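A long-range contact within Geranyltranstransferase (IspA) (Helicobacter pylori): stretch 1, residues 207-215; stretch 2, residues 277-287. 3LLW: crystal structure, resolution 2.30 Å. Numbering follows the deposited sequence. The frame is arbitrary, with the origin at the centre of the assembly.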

ATOM      1  N   LYS A 207      14.501 -21.998   7.508  1.00 80.27           N
ATOM      2  CA  LYS A 207      15.535 -20.969   7.495  1.00 81.43           C
ATOM      3  C   LYS A 207      16.792 -21.495   6.811  1.00 79.60           C
ATOM      4  O   LYS A 207      17.510 -22.343   7.356  1.00 83.20           O
ATOM      5  N   ASP A 208      17.022 -21.011   5.594  1.00 74.90           N
ATOM      6  CA  ASP A 208      18.233 -21.310   4.837  1.00 73.03           C
ATOM      7  C   ASP A 208      18.665 -20.060   4.086  1.00 71.34           C
ATOM      8  O   ASP A 208      18.064 -19.685   3.068  1.00 70.51           O
ATOM      9  N   GLU A 209      19.718 -19.438   4.613  1.00 67.75           N
ATOM     10  CA  GLU A 209      20.243 -18.158   4.144  1.00 69.07           C
ATOM     11  C   GLU A 209      20.789 -18.241   2.716  1.00 68.79           C
ATOM     12  O   GLU A 209      20.639 -17.302   1.933  1.00 66.49           O
ATOM     13  N   GLU A 210      21.390 -19.387   2.393  1.00 66.31           N
ATOM     14  CA  GLU A 210      21.967 -19.651   1.086  1.00 64.40           C
ATOM     15  C   GLU A 210      20.905 -19.804   0.007  1.00 59.92           C
ATOM     16  O   GLU A 210      21.107 -19.361  -1.124  1.00 54.45           O
ATOM     17  N   LEU A 211      19.794 -20.458   0.356  1.00 57.59           N
ATOM     18  CA  LEU A 211      18.692 -20.687  -0.583  1.00 52.44           C
ATOM     19  C   LEU A 211      17.965 -19.380  -0.864  1.00 52.85           C
ATOM     20  O   LEU A 211      17.524 -19.139  -1.993  1.00 56.16           O
ATOM     21  N   PHE A 212      17.848 -18.552   0.173  1.00 51.61           N
ATOM     22  CA  PHE A 212      17.312 -17.209   0.054  1.00 50.79           C
ATOM     23  C   PHE A 212      18.074 -16.426  -1.006  1.00 56.59           C
ATOM     24  O   PHE A 212      17.469 -15.936  -1.976  1.00 48.84           O
ATOM     25  N   LYS A 213      19.392 -16.333  -0.828  1.00 53.36           N
ATOM     26  CA  LYS A 213      20.252 -15.595  -1.745  1.00 58.43           C
ATOM     27  C   LYS A 213      20.125 -16.142  -3.156  1.00 58.91           C
ATOM     28  O   LYS A 213      20.030 -15.378  -4.137  1.00 57.88           O
ATOM     29  N   TRP A 214      20.100 -17.472  -3.237  1.00 55.13           N
ATOM     30  CA  TRP A 214      19.951 -18.174  -4.497  1.00 52.60           C
ATOM     31  C   TRP A 214      18.615 -17.860  -5.184  1.00 46.91           C
ATOM     32  O   TRP A 214      18.609 -17.540  -6.371  1.00 48.83           O
ATOM     33  N   LEU A 215      17.500 -17.964  -4.457  1.00 41.83           N
ATOM     34  CA  LEU A 215      16.170 -17.701  -5.048  1.00 47.52           C
ATOM     35  C   LEU A 215      16.026 -16.253  -5.493  1.00 48.78           C
ATOM     36  O   LEU A 215      15.471 -15.978  -6.569  1.00 54.73           O
ATOM     37  N   ASN A 277      20.348 -24.087 -16.443  1.00 70.43           N
ATOM     38  CA  ASN A 277      21.597 -24.662 -15.962  1.00 76.56           C
ATOM     39  C   ASN A 277      21.915 -24.304 -14.512  1.00 73.44           C
ATOM     40  O   ASN A 277      22.439 -25.127 -13.766  1.00 77.71           O
ATOM     41  N   ASP A 278      21.594 -23.071 -14.128  1.00 78.34           N
ATOM     42  CA  ASP A 278      21.756 -22.585 -12.754  1.00 76.08           C
ATOM     43  C   ASP A 278      20.749 -23.282 -11.847  1.00 71.57           C
ATOM     44  O   ASP A 278      21.010 -23.536 -10.669  1.00 66.44           O
ATOM     45  N   LEU A 279      19.599 -23.595 -12.432  1.00 67.93           N
ATOM     46  CA  LEU A 279      18.528 -24.318 -11.770  1.00 68.34           C
ATOM     47  C   LEU A 279      18.881 -25.785 -11.529  1.00 70.79           C
ATOM     48  O   LEU A 279      18.496 -26.357 -10.515  1.00 71.79           O
ATOM     49  N   ASP A 280      19.628 -26.392 -12.451  1.00 77.92           N
ATOM     50  CA  ASP A 280      20.015 -27.804 -12.314  1.00 79.54           C
ATOM     51  C   ASP A 280      21.178 -28.028 -11.331  1.00 76.87           C
ATOM     52  O   ASP A 280      21.650 -29.151 -11.165  1.00 79.37           O
ATOM     53  N   ALA A 281      21.625 -26.956 -10.684  1.00 74.35           N
ATOM     54  CA  ALA A 281      22.546 -27.037  -9.550  1.00 75.21           C
ATOM     55  C   ALA A 281      21.775 -27.017  -8.223  1.00 77.98           C
ATOM     56  O   ALA A 281      22.364 -26.947  -7.143  1.00 79.42           O
ATOM     57  N   LEU A 282      20.450 -27.076  -8.319  1.00 79.76           N
ATOM     58  CA  LEU A 282      19.579 -27.131  -7.149  1.00 76.64           C
ATOM     59  C   LEU A 282      19.141 -28.572  -6.894  1.00 75.38           C
ATOM     60  O   LEU A 282      18.700 -28.899  -5.789  1.00 74.55           O
ATOM     61  N   LYS A 283      19.284 -29.417  -7.922  1.00 78.29           N
ATOM     62  CA  LYS A 283      19.014 -30.872  -7.864  1.00 78.60           C
ATOM     63  C   LYS A 283      19.563 -31.675  -6.666  1.00 76.29           C
ATOM     64  O   LYS A 283      18.816 -32.480  -6.114  1.00 80.24           O
ATOM     65  N   PRO A 284      20.855 -31.498  -6.282  1.00 74.29           N
ATOM     66  CA  PRO A 284      21.340 -32.262  -5.117  1.00 73.54           C
ATOM     67  C   PRO A 284      20.642 -31.980  -3.785  1.00 73.02           C
ATOM     68  O   PRO A 284      20.144 -32.914  -3.150  1.00 76.10           O
ATOM     69  N   ALA A 285      20.604 -30.712  -3.374  1.00 72.94           N
ATOM     70  CA  ALA A 285      20.065 -30.336  -2.060  1.00 67.57           C
ATOM     71  C   ALA A 285      18.552 -30.086  -2.027  1.00 63.16           C
ATOM     72  O   ALA A 285      17.932 -30.193  -0.964  1.00 61.17           O
ATOM     73  N   TYR A 286      17.960 -29.747  -3.176  1.00 59.12           N
ATOM     74  CA  TYR A 286      16.526 -29.416  -3.229  1.00 56.59           C
ATOM     75  C   TYR A 286      15.768 -29.999  -4.429  1.00 56.86           C
ATOM     76  O   TYR A 286      15.294 -29.228  -5.267  1.00 54.73           O
ATOM     77  N   PRO A 287      15.644 -31.346  -4.513  1.00 54.58           N
ATOM     78  CA  PRO A 287      14.996 -31.989  -5.666  1.00 53.76           C
ATOM     79  C   PRO A 287      13.530 -31.620  -5.951  1.00 54.84           C
ATOM     80  O   PRO A 287      13.182 -31.405  -7.119  1.00 52.93           O
TER

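Two leucines each lay a methyl group over the face of an aromatic ring from the other stretch, and these reciprocal CH-pi contacts, with no hydrogen bond between the stretches, dominate the packing. Leu 282 (chi1 t, chi2 p) places CD1 3.6 Å from the centroid of the six-membered ring of Trp 214, 4° off the ring normal. In return Leu 211, in the same rotamer wells, sets CD2 3.9 Å from the ring centroid of Tyr 286, 20° off the normal. The leucines also meet directly, Leu 211 CD1 lying 3.9 Å from Leu 282 CD1. Leu 211 splits its branches between the two contacts, whereas Leu 282 makes both with CD1.

Trp 214 and Leu 211 both point toward stretch 2 from the helix, three residues apart. With chi1 t, the broad indole offers Leu 282 a face and its edge to two others: Trp 214 CH2 lies 3.8 Å from Leu 279 CD1, and Trp 214 CZ2 3.4 Å from the backbone Asp 278 O. Leu 279 points away, but is long enough for its end to come nearer.

Tyr 286 (chi1 m) points toward stretch 1, giving Leu 211 an apolar face while carrying its hydroxyl at the ring edge, beside the helix N-cap residue Asp 208 (chi1 t). Tyr 286 OH is modelled 2.3 Å from Asp 208 OD2, too short to interpret as a hydrogen bond.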

ATOM      1  CB  LYS A 207      15.827 -20.466   8.916  1.00 83.19           C
ATOM      2  CG  LYS A 207      14.566 -20.112   9.701  1.00 85.93           C
ATOM      3  CD  LYS A 207      14.854 -19.543  11.080  1.00 87.90           C
ATOM      4  CE  LYS A 207      13.585 -19.569  11.931  1.00 95.27           C
ATOM      5  NZ  LYS A 207      13.651 -18.662  13.110  1.00 94.55           N
ATOM      6  CB  ASP A 208      18.039 -22.492   3.875  1.00 71.94           C
ATOM      7  CG  ASP A 208      19.347 -22.932   3.206  1.00 80.93           C
ATOM      8  OD1 ASP A 208      20.451 -22.634   3.725  1.00 88.72           O
ATOM      9  OD2 ASP A 208      19.278 -23.591   2.155  1.00 84.25           O
ATOM     10  CB  GLU A 209      21.303 -17.626   5.127  1.00 71.65           C
ATOM     11  CG  GLU A 209      22.544 -18.550   5.371  1.00 87.42           C
ATOM     12  CD  GLU A 209      22.394 -19.581   6.516  1.00 93.43           C
ATOM     13  OE1 GLU A 209      21.300 -20.166   6.719  1.00 83.21           O
ATOM     14  OE2 GLU A 209      23.407 -19.819   7.211  1.00 97.92           O
ATOM     15  CB  GLU A 210      22.802 -20.926   1.125  1.00 70.10           C
ATOM     16  CG  GLU A 210      24.273 -20.736   1.474  1.00 84.44           C
ATOM     17  CD  GLU A 210      25.154 -21.829   0.868  1.00 94.34           C
ATOM     18  OE1 GLU A 210      24.721 -23.004   0.815  1.00 91.95           O
ATOM     19  OE2 GLU A 210      26.282 -21.507   0.435  1.00100.40           O
ATOM     20  CB  LEU A 211      17.712 -21.753  -0.069  1.00 47.53           C
ATOM     21  CG  LEU A 211      16.567 -22.142  -1.014  1.00 40.06           C
ATOM     22  CD1 LEU A 211      17.122 -22.669  -2.327  1.00 40.54           C
ATOM     23  CD2 LEU A 211      15.624 -23.160  -0.385  1.00 42.99           C
ATOM     24  CB  PHE A 212      17.351 -16.480   1.401  1.00 49.30           C
ATOM     25  CG  PHE A 212      16.549 -15.206   1.426  1.00 55.45           C
ATOM     26  CD1 PHE A 212      15.249 -15.202   1.926  1.00 58.47           C
ATOM     27  CD2 PHE A 212      17.086 -14.007   0.945  1.00 56.99           C
ATOM     28  CE1 PHE A 212      14.499 -14.026   1.947  1.00 59.56           C
ATOM     29  CE2 PHE A 212      16.342 -12.828   0.968  1.00 57.26           C
ATOM     30  CZ  PHE A 212      15.050 -12.837   1.471  1.00 50.67           C
ATOM     31  CB  LYS A 213      21.708 -15.656  -1.284  1.00 65.56           C
ATOM     32  CG  LYS A 213      22.102 -14.575  -0.285  1.00 78.00           C
ATOM     33  CD  LYS A 213      23.627 -14.477  -0.185  1.00 94.92           C
ATOM     34  CE  LYS A 213      24.109 -13.026  -0.045  1.00104.42           C
ATOM     35  NZ  LYS A 213      23.754 -12.405   1.269  1.00108.52           N
ATOM     36  CB  TRP A 214      20.115 -19.686  -4.300  1.00 57.91           C
ATOM     37  CG  TRP A 214      20.208 -20.423  -5.597  1.00 55.13           C
ATOM     38  CD1 TRP A 214      21.341 -20.733  -6.280  1.00 57.28           C
ATOM     39  CD2 TRP A 214      19.115 -20.908  -6.387  1.00 57.84           C
ATOM     40  NE1 TRP A 214      21.029 -21.396  -7.440  1.00 56.85           N
ATOM     41  CE2 TRP A 214      19.667 -21.508  -7.534  1.00 55.61           C
ATOM     42  CE3 TRP A 214      17.720 -20.884  -6.238  1.00 54.99           C
ATOM     43  CZ2 TRP A 214      18.880 -22.088  -8.524  1.00 56.39           C
ATOM     44  CZ3 TRP A 214      16.937 -21.454  -7.219  1.00 57.04           C
ATOM     45  CH2 TRP A 214      17.518 -22.053  -8.350  1.00 60.63           C
ATOM     46  CB  LEU A 215      15.024 -18.059  -4.097  1.00 41.20           C
ATOM     47  CG  LEU A 215      14.573 -19.512  -3.960  1.00 47.06           C
ATOM     48  CD1 LEU A 215      13.565 -19.600  -2.851  1.00 43.34           C
ATOM     49  CD2 LEU A 215      14.002 -20.076  -5.254  1.00 44.02           C
ATOM     50  CB  ASN A 277      22.759 -24.260 -16.878  1.00 80.37           C
ATOM     51  CG  ASN A 277      23.936 -25.199 -16.765  1.00 88.68           C
ATOM     52  OD1 ASN A 277      23.811 -26.406 -17.000  1.00 87.69           O
ATOM     53  ND2 ASN A 277      25.092 -24.653 -16.397  1.00 94.21           N
ATOM     54  CB  ASP A 278      21.521 -21.074 -12.714  1.00 82.63           C
ATOM     55  CG  ASP A 278      22.598 -20.323 -11.940  1.00 97.37           C
ATOM     56  OD1 ASP A 278      22.327 -19.172 -11.531  1.00103.57           O
ATOM     57  OD2 ASP A 278      23.712 -20.868 -11.750  1.00105.06           O
ATOM     58  CB  LEU A 279      17.243 -24.196 -12.605  1.00 63.84           C
ATOM     59  CG  LEU A 279      15.939 -24.819 -12.118  1.00 59.42           C
ATOM     60  CD1 LEU A 279      15.473 -24.180 -10.816  1.00 58.93           C
ATOM     61  CD2 LEU A 279      14.894 -24.684 -13.199  1.00 64.59           C
ATOM     62  CB  ASP A 280      20.295 -28.441 -13.688  1.00 82.13           C
ATOM     63  CG  ASP A 280      19.076 -28.404 -14.626  1.00 87.33           C
ATOM     64  OD1 ASP A 280      19.277 -28.560 -15.849  1.00 92.86           O
ATOM     65  OD2 ASP A 280      17.927 -28.199 -14.167  1.00 84.64           O
ATOM     66  CB  ALA A 281      23.549 -25.895  -9.599  1.00 74.03           C
ATOM     67  CB  LEU A 282      18.364 -26.224  -7.363  1.00 76.74           C
ATOM     68  CG  LEU A 282      17.557 -25.668  -6.194  1.00 70.67           C
ATOM     69  CD1 LEU A 282      18.330 -24.584  -5.455  1.00 71.70           C
ATOM     70  CD2 LEU A 282      16.265 -25.125  -6.735  1.00 66.43           C
ATOM     71  CB  LYS A 283      19.427 -31.574  -9.173  1.00 83.09           C
ATOM     72  CG  LYS A 283      18.446 -31.430 -10.318  1.00 87.40           C
ATOM     73  CD  LYS A 283      18.590 -32.545 -11.343  1.00 93.87           C
ATOM     74  CE  LYS A 283      17.636 -32.338 -12.520  1.00 97.44           C
ATOM     75  NZ  LYS A 283      17.372 -33.595 -13.285  1.00 96.89           N
ATOM     76  CB  PRO A 284      22.817 -31.861  -5.019  1.00 72.48           C
ATOM     77  CG  PRO A 284      23.168 -31.397  -6.376  1.00 76.20           C
ATOM     78  CD  PRO A 284      21.947 -30.695  -6.864  1.00 75.59           C
ATOM     79  CB  ALA A 285      20.821 -29.133  -1.495  1.00 66.29           C
ATOM     80  CB  TYR A 286      16.341 -27.887  -3.208  1.00 58.72           C
ATOM     81  CG  TYR A 286      16.850 -27.238  -1.951  1.00 51.26           C
ATOM     82  CD1 TYR A 286      18.096 -26.609  -1.919  1.00 56.26           C
ATOM     83  CD2 TYR A 286      16.096 -27.276  -0.783  1.00 52.64           C
ATOM     84  CE1 TYR A 286      18.578 -26.024  -0.735  1.00 52.59           C
ATOM     85  CE2 TYR A 286      16.560 -26.702   0.389  1.00 57.28           C
ATOM     86  CZ  TYR A 286      17.797 -26.081   0.408  1.00 55.13           C
ATOM     87  OH  TYR A 286      18.222 -25.512   1.581  1.00 64.41           O
ATOM     88  CB  PRO A 287      15.126 -33.496  -5.361  1.00 55.09           C
ATOM     89  CG  PRO A 287      15.408 -33.589  -3.900  1.00 55.84           C
ATOM     90  CD  PRO A 287      16.163 -32.347  -3.556  1.00 57.84           C
TER